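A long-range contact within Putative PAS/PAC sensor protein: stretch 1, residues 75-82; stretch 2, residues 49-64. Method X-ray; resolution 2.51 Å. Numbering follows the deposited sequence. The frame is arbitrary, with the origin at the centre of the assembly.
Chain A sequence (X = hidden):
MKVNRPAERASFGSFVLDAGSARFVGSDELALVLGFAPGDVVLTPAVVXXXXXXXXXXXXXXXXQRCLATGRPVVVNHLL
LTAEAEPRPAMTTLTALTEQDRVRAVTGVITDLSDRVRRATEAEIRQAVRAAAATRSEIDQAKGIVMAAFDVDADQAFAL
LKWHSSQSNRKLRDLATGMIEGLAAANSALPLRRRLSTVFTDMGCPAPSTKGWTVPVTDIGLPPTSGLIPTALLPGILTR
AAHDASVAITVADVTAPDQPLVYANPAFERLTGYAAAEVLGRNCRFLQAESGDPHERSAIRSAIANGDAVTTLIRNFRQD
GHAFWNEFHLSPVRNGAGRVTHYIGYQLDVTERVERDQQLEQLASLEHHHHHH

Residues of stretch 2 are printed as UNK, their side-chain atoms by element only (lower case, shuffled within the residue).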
ATOM      1  N   VAL A  75      38.512 -33.721  20.849  1.00 84.08           N
ATOM      2  CA  VAL A  75      37.294 -33.019  21.234  1.00 80.57           C
ATOM      3  C   VAL A  75      36.218 -34.052  21.535  1.00 80.34           C
ATOM      4  O   VAL A  75      36.045 -35.018  20.784  1.00 84.70           O
ATOM      5  CB  VAL A  75      36.820 -32.043  20.137  1.00 81.07           C
ATOM      6  CG1 VAL A  75      35.507 -31.388  20.542  1.00 80.04           C
ATOM      7  CG2 VAL A  75      37.887 -30.994  19.859  1.00 81.15           C
ATOM      8  N   VAL A  76      35.491 -33.841  22.630  1.00 77.30           N
ATOM      9  CA  VAL A  76      34.447 -34.757  23.077  1.00 75.12           C
ATOM     10  C   VAL A  76      33.190 -33.946  23.358  1.00 71.60           C
ATOM     11  O   VAL A  76      33.210 -33.036  24.195  1.00 68.58           O
ATOM     12  CB  VAL A  76      34.869 -35.551  24.325  1.00 74.69           C
ATOM     13  CG1 VAL A  76      33.694 -36.354  24.868  1.00 75.54           C
ATOM     14  CG2 VAL A  76      36.035 -36.474  23.994  1.00 76.77           C
ATOM     15  N   ASN A  77      32.100 -34.281  22.671  1.00 71.43           N
ATOM     16  CA  ASN A  77      30.803 -33.678  22.936  1.00 70.64           C
ATOM     17  C   ASN A  77      30.104 -34.437  24.055  1.00 70.40           C
ATOM     18  O   ASN A  77      30.114 -35.671  24.082  1.00 74.52           O
ATOM     19  CB  ASN A  77      29.934 -33.692  21.678  1.00 74.87           C
ATOM     20  CG  ASN A  77      30.538 -32.891  20.539  1.00 75.84           C
ATOM     21  OD1 ASN A  77      31.378 -32.018  20.754  1.00 74.00           O
ATOM     22  ND2 ASN A  77      30.108 -33.185  19.318  1.00 79.39           N
ATOM     23  N   HIS A  78      29.491 -33.697  24.973  1.00 67.92           N
ATOM     24  CA  HIS A  78      28.879 -34.298  26.151  1.00 67.17           C
ATOM     25  C   HIS A  78      27.904 -33.302  26.767  1.00 66.13           C
ATOM     26  O   HIS A  78      27.658 -32.222  26.224  1.00 68.07           O
ATOM     27  CB  HIS A  78      29.944 -34.713  27.167  1.00 64.01           C
ATOM     28  CG  HIS A  78      30.725 -33.563  27.721  1.00 61.46           C
ATOM     29  ND1 HIS A  78      30.296 -32.826  28.803  1.00 58.17           N
ATOM     30  CD2 HIS A  78      31.904 -33.018  27.337  1.00 58.64           C
ATOM     31  CE1 HIS A  78      31.180 -31.881  29.067  1.00 57.28           C
ATOM     32  NE2 HIS A  78      32.164 -31.974  28.192  1.00 56.32           N
ATOM     33  N   LEU A  79      27.348 -33.684  27.913  1.00 64.46           N
ATOM     34  CA  LEU A  79      26.444 -32.845  28.684  1.00 66.04           C
ATOM     35  C   LEU A  79      27.087 -32.449  30.009  1.00 67.43           C
ATOM     36  O   LEU A  79      28.135 -32.970  30.405  1.00 67.18           O
ATOM     37  CB  LEU A  79      25.123 -33.577  28.954  1.00 67.34           C
ATOM     38  CG  LEU A  79      24.325 -34.104  27.765  1.00 70.11           C
ATOM     39  CD1 LEU A  79      23.052 -34.780  28.256  1.00 72.00           C
ATOM     40  CD2 LEU A  79      23.993 -32.988  26.793  1.00 70.68           C
ATOM     41  N   LEU A  80      26.447 -31.500  30.690  1.00 69.80           N
ATOM     42  CA  LEU A  80      26.813 -31.127  32.052  1.00 71.06           C
ATOM     43  C   LEU A  80      25.557 -31.244  32.903  1.00 78.17           C
ATOM     44  O   LEU A  80      24.537 -30.618  32.597  1.00 77.90           O
ATOM     45  CB  LEU A  80      27.389 -29.710  32.111  1.00 67.59           C
ATOM     46  CG  LEU A  80      28.791 -29.520  31.521  1.00 64.26           C
ATOM     47  CD1 LEU A  80      29.207 -28.060  31.601  1.00 62.94           C
ATOM     48  CD2 LEU A  80      29.821 -30.398  32.212  1.00 63.25           C
ATOM     49  N   LEU A  81      25.631 -32.039  33.965  1.00 84.90           N
ATOM     50  CA  LEU A  81      24.478 -32.277  34.824  1.00 93.48           C
ATOM     51  C   LEU A  81      24.273 -31.125  35.800  1.00101.01           C
ATOM     52  O   LEU A  81      25.220 -30.680  36.458  1.00 99.01           O
ATOM     53  CB  LEU A  81      24.651 -33.594  35.574  1.00 93.21           C
ATOM     54  CG  LEU A  81      24.975 -34.778  34.658  1.00 93.47           C
ATOM     55  CD1 LEU A  81      25.244 -36.035  35.469  1.00 94.14           C
ATOM     56  CD2 LEU A  81      23.861 -35.012  33.645  1.00 94.41           C
ATOM     57  N   THR A  82      23.032 -30.651  35.899  1.00111.65           N
ATOM     58  CA  THR A  82      22.671 -29.549  36.781  1.00116.41           C
ATOM     59  C   THR A  82      21.696 -30.028  37.846  1.00119.66           C
ATOM     60  O   THR A  82      20.653 -30.607  37.524  1.00122.74           O
ATOM     61  CB  THR A  82      22.041 -28.399  35.989  1.00120.60           C
ATOM     62  OG1 THR A  82      22.820 -28.138  34.815  1.00117.79           O
ATOM     63  CG2 THR A  82      21.971 -27.139  36.843  1.00122.70           C
ATOM     64  N   UNK A  49      33.873 -36.088  35.837  1.00 74.49           N
ATOM     65  CA  UNK A  49      33.026 -37.141  35.287  1.00 76.50           C
ATOM     66  C   UNK A  49      31.691 -37.236  36.012  1.00 76.97           C
ATOM     67  O   UNK A  49      30.689 -37.643  35.412  1.00 75.98           O
ATOM     68  c   UNK A  49      34.981 -38.590  34.438  1.00 80.82           C
ATOM     69  c   UNK A  49      35.988 -39.572  35.019  1.00 83.76           C
ATOM     70  c   UNK A  49      33.750 -38.485  35.340  1.00 79.63           C
ATOM     71  c   UNK A  49      34.591 -38.974  33.016  1.00 81.37           C
ATOM     72  N   UNK A  50      31.654 -36.876  37.296  1.00 79.12           N
ATOM     73  CA  UNK A  50      30.407 -36.930  38.049  1.00 78.74           C
ATOM     74  C   UNK A  50      29.394 -35.902  37.558  1.00 75.93           C
ATOM     75  O   UNK A  50      28.194 -36.069  37.807  1.00 75.95           O
ATOM     76  c   UNK A  50      30.679 -36.725  39.541  1.00 79.08           C
ATOM     77  N   UNK A  51      29.843 -34.847  36.878  1.00 75.30           N
ATOM     78  CA  UNK A  51      28.943 -33.860  36.295  1.00 75.75           C
ATOM     79  C   UNK A  51      28.682 -34.096  34.812  1.00 76.77           C
ATOM     80  O   UNK A  51      27.958 -33.309  34.194  1.00 77.87           O
ATOM     81  c   UNK A  51      30.471 -31.619  39.893  1.00 77.89           C
ATOM     82  n   UNK A  51      29.190 -31.312  39.975  1.00 77.31           N
ATOM     83  c   UNK A  51      29.501 -32.447  36.497  1.00 73.79           C
ATOM     84  n   UNK A  51      30.721 -32.050  38.669  1.00 76.34           N
ATOM     85  c   UNK A  51      28.596 -31.554  38.759  1.00 76.75           C
ATOM     86  c   UNK A  51      29.559 -32.019  37.929  1.00 76.19           C
ATOM     87  N   UNK A  52      29.259 -35.141  34.228  1.00 76.86           N
ATOM     88  CA  UNK A  52      28.897 -35.569  32.886  1.00 77.83           C
ATOM     89  C   UNK A  52      27.800 -36.625  32.961  1.00 79.39           C
ATOM     90  O   UNK A  52      27.582 -37.261  33.996  1.00 80.62           O
ATOM     91  c   UNK A  52      31.100 -35.129  31.528  1.00 78.75           C
ATOM     92  c   UNK A  52      32.205 -35.891  30.813  1.00 79.69           C
ATOM     93  c   UNK A  52      30.101 -36.125  32.125  1.00 79.51           C
ATOM     94  c   UNK A  52      31.689 -34.190  32.561  1.00 78.02           C
ATOM     95  N   UNK A  53      27.118 -36.813  31.847  1.00 79.33           N
ATOM     96  CA  UNK A  53      26.088 -37.840  31.810  1.00 79.71           C
ATOM     97  C   UNK A  53      26.742 -39.217  31.724  1.00 81.28           C
ATOM     98  O   UNK A  53      27.761 -39.375  31.046  1.00 81.32           O
ATOM     99  c   UNK A  53      25.155 -37.627  30.620  1.00 77.16           C
ATOM    100  c   UNK A  53      22.733 -38.329  31.232  1.00 79.87           C
ATOM    101  c   UNK A  53      23.941 -38.501  30.644  1.00 80.39           C
ATOM    102  n   UNK A  53      23.890 -39.727  30.016  1.00 81.93           N
ATOM    103  c   UNK A  53      22.703 -40.270  30.212  1.00 86.13           C
ATOM    104  n   UNK A  53      21.981 -39.443  30.946  1.00 83.95           N
ATOM    105  N   UNK A  54      26.193 -40.228  32.421  1.00 83.68           N
ATOM    106  CA  UNK A  54      26.776 -41.575  32.357  1.00 86.26           C
ATOM    107  C   UNK A  54      27.216 -41.997  30.964  1.00 87.08           C
ATOM    108  O   UNK A  54      28.245 -42.661  30.808  1.00 88.88           O
ATOM    109  c   UNK A  54      24.948 -41.598  33.878  1.00 89.25           C
ATOM    110  c   UNK A  54      25.084 -40.163  33.392  1.00 85.19           C
ATOM    111  c   UNK A  54      25.634 -42.459  32.872  1.00 90.29           C
ATOM    112  N   UNK A  55      26.447 -41.610  29.941  1.00 87.11           N
ATOM    113  CA  UNK A  55      26.734 -42.044  28.579  1.00 86.59           C
ATOM    114  C   UNK A  55      27.949 -41.342  27.982  1.00 82.38           C
ATOM    115  O   UNK A  55      28.531 -41.857  27.021  1.00 83.23           O
ATOM    116  o   UNK A  55      24.393 -43.447  29.020  1.00 93.54           O
ATOM    117  c   UNK A  55      24.261 -42.482  28.237  1.00 91.01           C
ATOM    118  o   UNK A  55      23.146 -42.047  27.878  1.00 92.47           O
ATOM    119  c   UNK A  55      25.511 -41.814  27.691  1.00 87.39           C
ATOM    120  N   UNK A  56      28.347 -40.187  28.524  1.00 77.31           N
ATOM    121  CA  UNK A  56      29.517 -39.481  28.022  1.00 77.33           C
ATOM    122  C   UNK A  56      30.809 -39.905  28.709  1.00 78.73           C
ATOM    123  O   UNK A  56      31.892 -39.645  28.175  1.00 79.06           O
ATOM    124  c   UNK A  56      28.001 -37.450  27.774  1.00 76.01           C
ATOM    125  c   UNK A  56      29.359 -37.966  28.213  1.00 74.94           C
ATOM    126  o   UNK A  56      27.525 -37.847  26.690  1.00 78.49           O
ATOM    127  o   UNK A  56      27.413 -36.631  28.514  1.00 73.77           O
ATOM    128  N   UNK A  57      30.719 -40.558  29.870  1.00 80.38           N
ATOM    129  CA  UNK A  57      31.907 -40.784  30.687  1.00 78.71           C
ATOM    130  C   UNK A  57      32.924 -41.657  29.962  1.00 82.13           C
ATOM    131  O   UNK A  57      34.131 -41.388  30.007  1.00 81.73           O
ATOM    132  c   UNK A  57      28.443 -40.323  35.728  1.00 76.48           C
ATOM    133  n   UNK A  57      28.018 -41.573  35.869  1.00 79.51           N
ATOM    134  c   UNK A  57      31.066 -40.407  33.062  1.00 74.93           C
ATOM    135  n   UNK A  57      29.449 -40.045  34.903  1.00 74.92           N
ATOM    136  c   UNK A  57      30.152 -41.042  34.098  1.00 76.79           C
ATOM    137  n   UNK A  57      27.860 -39.349  36.413  1.00 74.32           N
ATOM    138  c   UNK A  57      31.505 -41.420  32.017  1.00 79.05           C
ATOM    139  N   UNK A  58      32.457 -42.709  29.284  1.00 85.18           N
ATOM    140  CA  UNK A  58      33.369 -43.623  28.604  1.00 88.58           C
ATOM    141  C   UNK A  58      34.098 -42.932  27.458  1.00 87.03           C
ATOM    142  O   UNK A  58      35.315 -43.092  27.305  1.00 85.74           O
ATOM    143  c   UNK A  58      32.594 -44.842  28.104  1.00 93.70           C
ATOM    144  c   UNK A  58      33.239 -46.352  30.019  1.00 98.18           C
ATOM    145  c   UNK A  58      32.084 -45.785  29.200  1.00 96.26           C
ATOM    146  c   UNK A  58      31.260 -46.918  28.606  1.00 99.78           C
ATOM    147  N   UNK A  59      33.375 -42.160  26.639  1.00 87.94           N
ATOM    148  CA  UNK A  59      34.021 -41.454  25.536  1.00 86.42           C
ATOM    149  C   UNK A  59      34.966 -40.380  26.057  1.00 81.84           C
ATOM    150  O   UNK A  59      36.029 -40.137  25.472  1.00 80.08           O
ATOM    151  o   UNK A  59      31.317 -39.566  22.837  1.00 88.51           O
ATOM    152  c   UNK A  59      32.973 -40.825  24.622  1.00 85.68           C
ATOM    153  o   UNK A  59      32.933 -38.530  21.769  1.00 86.46           O
ATOM    154  c   UNK A  59      33.552 -40.186  23.367  1.00 87.07           C
ATOM    155  c   UNK A  59      32.529 -39.373  22.599  1.00 87.47           C
ATOM    156  N   UNK A  60      34.586 -39.722  27.152  1.00 81.15           N
ATOM    157  CA  UNK A  60      35.416 -38.674  27.735  1.00 80.81           C
ATOM    158  C   UNK A  60      36.718 -39.254  28.278  1.00 82.90           C
ATOM    159  O   UNK A  60      37.806 -38.733  28.006  1.00 82.75           O
ATOM    160  n   UNK A  60      35.377 -34.363  29.203  1.00 72.78           N
ATOM    161  c   UNK A  60      34.707 -35.415  28.629  1.00 74.68           C
ATOM    162  c   UNK A  60      37.882 -34.931  31.840  1.00 78.08           C
ATOM    163  c   UNK A  60      37.770 -36.328  31.878  1.00 80.21           C
ATOM    164  c   UNK A  60      36.242 -34.851  30.147  1.00 74.75           C
ATOM    165  c   UNK A  60      34.626 -37.960  28.834  1.00 79.31           C
ATOM    166  c   UNK A  60      37.129 -34.178  30.983  1.00 75.26           C
ATOM    167  c   UNK A  60      36.107 -36.253  30.161  1.00 77.38           C
ATOM    168  c   UNK A  60      36.890 -36.998  31.049  1.00 79.82           C
ATOM    169  c   UNK A  60      35.123 -36.593  29.176  1.00 77.16           C
ATOM    170  N   UNK A  61      36.620 -40.337  29.052  1.00 85.99           N
ATOM    171  CA  UNK A  61      37.809 -41.014  29.553  1.00 89.71           C
ATOM    172  C   UNK A  61      38.736 -41.415  28.411  1.00 92.12           C
ATOM    173  O   UNK A  61      39.950 -41.184  28.470  1.00 92.19           O
ATOM    174  n   UNK A  61      36.205 -44.221  31.876  1.00106.67           N
ATOM    175  c   UNK A  61      37.139 -41.969  31.829  1.00 94.24           C
ATOM    176  c   UNK A  61      37.392 -42.244  30.360  1.00 93.15           C
ATOM    177  c   UNK A  61      36.310 -43.054  32.509  1.00101.25           C
ATOM    178  o   UNK A  61      35.773 -42.838  33.594  1.00102.13           O
ATOM    179  N   UNK A  62      38.177 -42.014  27.355  1.00 93.32           N
ATOM    180  CA  UNK A  62      38.998 -42.446  26.229  1.00 97.55           C
ATOM    181  C   UNK A  62      39.702 -41.264  25.576  1.00 97.24           C
ATOM    182  O   UNK A  62      40.893 -41.344  25.251  1.00 98.74           O
ATOM    183  c   UNK A  62      38.139 -43.189  25.206  1.00100.42           C
ATOM    184  N   UNK A  63      38.980 -40.160  25.368  1.00 94.87           N
ATOM    185  CA  UNK A  63      39.605 -38.982  24.791  1.00 92.91           C
ATOM    186  C   UNK A  63      40.747 -38.461  25.640  1.00 93.59           C
ATOM    187  O   UNK A  63      41.770 -38.013  25.117  1.00 95.24           O
ATOM    188  N   UNK A  64      40.590 -38.511  26.963  1.00 93.98           N
ATOM    189  CA  UNK A  64      41.670 -38.086  27.847  1.00 95.65           C
ATOM    190  C   UNK A  64      42.853 -39.043  27.768  1.00103.21           C
ATOM    191  O   UNK A  64      44.008 -38.605  27.712  1.00105.02           O
ATOM    192  c   UNK A  64      41.156 -37.978  29.281  1.00 96.10           C
ATOM    193  c   UNK A  64      43.026 -36.395  29.864  1.00 98.22           C
ATOM    194  c   UNK A  64      42.179 -37.564  30.340  1.00 99.15           C
ATOM    195  c   UNK A  64      41.466 -37.208  31.636  1.00 98.01           C
TER
HETATM  196  O   HOH W   1      32.541 -35.985  19.761  1.00 55.18           O

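Position 49 carries four carbons forked at the second and lies out of reach of the strand: L49. Position 50 has one carbon, pointing away, although its backbone O lies 3.8 Å from L81 CD1: A50. At position 51 one carbon leads to a five-membered ring of three carbons and two nitrogens, with L81 O near the ring plane: H51. Its backbone O accepts from L81 N at 2.7 Å (168°). Position 52 has four carbons forked at the second, one terminal carbon lying over the face of the H78 ring, 4.2 Å from its centroid and 17° off the normal: L52, this carbon being CD2.

Position 53 again shows one carbon and a five-membered ring with two nitrogens, with L81 CD2 at the ring edge: H53. At position 54 three carbons close onto the backbone N, which makes it P54. Position 55 has two carbons, the second bearing two oxygens, out of reach of the strand: D55. Its N donates to H53 ND1 (3.2 Å), capping the helix. Position 56 has the same make-up but points toward the strand: D56, whose OD2 accepts from L79 N at 3.0 Å (158°).

Position 57 runs three carbons, a nitrogen, then a carbon with two nitrogens: R57. Its NE donates to L49 O at 2.8 Å (152°), tying this helix to the preceding one across the intervening loop. Position 58, four carbons forked at the second, is out of reach: L58. Position 59 has three carbons, the third with two oxygens, one of them 3.9 Å from V76 CG1: E59, that oxygen being OE2. Position 60 has one carbon and fused five- and six-membered rings holding one nitrogen: W60. Its ring edge meets the H78 face, with planes at 88° and centroids 5.3 Å apart.

Position 61 has three carbons, the third with one oxygen and one nitrogen, and points away: Q61. Position 62 has one carbon, well clear of the strand: A62. Position 63 has no side-chain atoms: G63. An ideal CB here would sit 3.0 Å from V76 CG2, a clash. Position 64, four carbons forked at the second, makes no contact: L64.

The contact buries 629 Å² and works by polar anchoring beside apolar packing. The H51 and D56 acceptors satisfy backbone amides two residues apart on the strand. Between these anchors and V76, the H78 ring receives L52 and W60, while its ND1 donates to L79 O at 2.7 Å, holding the ring's orientation within its own strand.

Stretch 2 (49-64) LAHLHPDDRLEWQAGL
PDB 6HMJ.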